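Oxidoreductase, NAD-binding/iron-sulfur cluster-binding protein (Nitratireductor pacificus pht-3B, PDB 6ZXU) is a catabolic reductive dehalogenase that carries a cobalamin cofactor and two iron-sulfur clusters, and probably removes halogens from its substrates by reduction. Local coordinates at residues Gly496-Ile501 against Gly534-Cys539. Residues are numbered along the deposited sequence; the frame is centred on the assembly and turned at random.
Sequences GEVSRI and GLQDFC. With SF4 (iron/sulfur cluster), chain D.
Glu497 and Gln536 make one polar group of this contact between a short strand and the first turn of helix 535-540. The Gln536 amide NE2 donates twice. One bond runs 3.0 Å to Glu497 OE1, nearly straight at 172°, on the anti side of the carboxylate, tilted out of its plane. The other goes to the backbone, NE2 to Val498 O at 2.9 Å, on a carbonyl lone pair. The Gln536 chain bends at chi2 (-48°), which turns CD back toward the strand. Its OE1 is held by Lys559.

The other carboxylate oxygen, Glu497 OE2, takes the helix-start amide Leu535 N at 3.2 Å from above the carboxylate plane. OE2 also accepts from Phe533 N, and OE1 from Thr300 and a water. An alanine in place of Glu497 would probably leave Leu535 N and one Gln536 N-H without their acceptor.

The helix belongs to a ferredoxin-type 4Fe-4S segment and presents the first cysteine of a CxxCxxC motif. Cys539 SG binds an iron, FE4, at 2.2 Å. Arg500 N donates to the same sulfur at 3.5 Å, an N-H...S bond likely to temper the thiolate charge. In this second polar group, Cys539 O lies at the edge of the Arg500 guanidinium, near the guanidinium plane. Arg500 NH2 bonds Cys539 O at 3.0 Å from above the carbonyl plane, and NE adds a weak bond. NH1 turns to the carbonyls of Ser555 and Gly557.

Van der Waals contacts complete the interface. Leu535 CD2 lies 3.5 Å from Val498 O and against Glu497 CB and Ser499 CB. At the cluster, Arg500 CB packs 3.6 Å from sulfide S3, Ile501 CG1 touches S2, and Phe538 CE1 approaches S1. Ile501 O is hydrogen-bonded to the cobalamin.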
# COMPACT_ATOMS: atom_id res chain seq x y z
N GLY A 496 -12.44 3.79 8.20
CA GLY A 496 -12.89 2.43 8.34
C GLY A 496 -13.72 2.25 9.56
O GLY A 496 -13.78 3.08 10.40
N GLU A 497 -14.42 1.12 9.61
CA GLU A 497 -15.10 0.62 10.82
C GLU A 497 -14.38 -0.63 11.33
O GLU A 497 -13.70 -1.36 10.59
CB GLU A 497 -16.55 0.20 10.52
CG GLU A 497 -17.60 1.29 10.51
CD GLU A 497 -19.02 0.71 10.52
OE1 GLU A 497 -19.43 0.09 11.54
OE2 GLU A 497 -19.80 0.88 9.57
N VAL A 498 -14.47 -0.83 12.63
CA VAL A 498 -14.11 -2.08 13.30
C VAL A 498 -14.75 -3.27 12.59
O VAL A 498 -15.97 -3.32 12.37
CB VAL A 498 -14.57 -2.03 14.77
CG1 VAL A 498 -14.57 -3.38 15.45
CG2 VAL A 498 -13.63 -1.07 15.53
N SER A 499 -13.92 -4.29 12.26
CA SER A 499 -14.34 -5.47 11.55
C SER A 499 -14.03 -6.74 12.38
O SER A 499 -13.24 -6.72 13.31
CB SER A 499 -13.72 -5.58 10.18
OG SER A 499 -12.39 -6.07 10.28
N ARG A 500 -14.63 -7.85 11.95
CA ARG A 500 -14.36 -9.13 12.62
C ARG A 500 -12.90 -9.53 12.52
O ARG A 500 -12.34 -10.13 13.43
CB ARG A 500 -15.31 -10.20 12.09
CG ARG A 500 -15.04 -11.61 12.67
CD ARG A 500 -16.02 -12.69 12.17
NE ARG A 500 -17.36 -12.38 12.52
CZ ARG A 500 -17.93 -12.50 13.71
NH1 ARG A 500 -17.24 -13.07 14.71
NH2 ARG A 500 -19.17 -12.16 13.85
N ILE A 501 -12.23 -9.22 11.45
CA ILE A 501 -10.79 -9.53 11.34
C ILE A 501 -10.02 -9.21 12.59
O ILE A 501 -9.28 -10.02 13.06
CB ILE A 501 -10.17 -8.89 10.09
CG1 ILE A 501 -10.84 -9.46 8.87
CG2 ILE A 501 -8.72 -9.14 10.02
CD1 ILE A 501 -10.38 -8.88 7.47
N GLY A 534 -22.85 0.43 8.19
CA GLY A 534 -23.57 -0.78 8.48
C GLY A 534 -22.68 -2.00 8.77
O GLY A 534 -23.19 -3.07 8.84
N LEU A 535 -21.37 -1.83 8.95
CA LEU A 535 -20.46 -2.98 9.05
C LEU A 535 -20.72 -3.80 10.27
O LEU A 535 -20.53 -5.01 10.23
CB LEU A 535 -19.00 -2.60 8.94
CG LEU A 535 -18.03 -3.75 8.79
CD1 LEU A 535 -18.20 -4.45 7.42
CD2 LEU A 535 -16.63 -3.28 8.97
N GLN A 536 -21.11 -3.21 11.38
CA GLN A 536 -21.33 -4.03 12.63
C GLN A 536 -22.36 -5.07 12.38
O GLN A 536 -22.13 -6.27 12.59
CB GLN A 536 -21.68 -3.17 13.85
CG GLN A 536 -20.68 -2.10 14.19
CD GLN A 536 -19.28 -2.63 14.20
OE1 GLN A 536 -18.93 -3.49 15.03
NE2 GLN A 536 -18.43 -2.14 13.26
N ASP A 537 -23.46 -4.67 11.78
CA ASP A 537 -24.53 -5.65 11.39
C ASP A 537 -24.02 -6.67 10.35
O ASP A 537 -24.39 -7.84 10.41
CB ASP A 537 -25.76 -4.90 10.88
CG ASP A 537 -26.94 -5.87 10.49
OD1 ASP A 537 -27.33 -6.65 11.41
OD2 ASP A 537 -27.38 -5.91 9.30
N PHE A 538 -23.23 -6.23 9.36
CA PHE A 538 -22.75 -7.13 8.34
C PHE A 538 -21.81 -8.17 8.95
O PHE A 538 -22.00 -9.39 8.74
CB PHE A 538 -22.00 -6.37 7.28
CG PHE A 538 -21.79 -7.15 5.99
CD1 PHE A 538 -20.83 -8.05 5.91
CD2 PHE A 538 -22.52 -6.85 4.85
CE1 PHE A 538 -20.62 -8.77 4.75
CE2 PHE A 538 -22.31 -7.52 3.66
CZ PHE A 538 -21.37 -8.47 3.61
N CYS A 539 -20.72 -7.72 9.60
CA CYS A 539 -19.77 -8.66 10.20
C CYS A 539 -20.47 -9.53 11.21
O CYS A 539 -20.14 -10.66 11.42
CB CYS A 539 -18.62 -7.97 10.89
SG CYS A 539 -17.39 -7.40 9.80
FE1 SF4 D . -14.78 -11.01 8.27
FE2 SF4 D . -17.14 -11.13 6.75
FE3 SF4 D . -15.23 -9.34 6.08
FE4 SF4 D . -16.61 -8.93 8.40
S1 SF4 D . -17.38 -8.99 6.26
S2 SF4 D . -14.44 -8.79 8.14
S3 SF4 D . -16.85 -11.08 8.98
S4 SF4 D . -15.13 -11.59 6.12
O HOH W 1 -22.18 0.10 11.62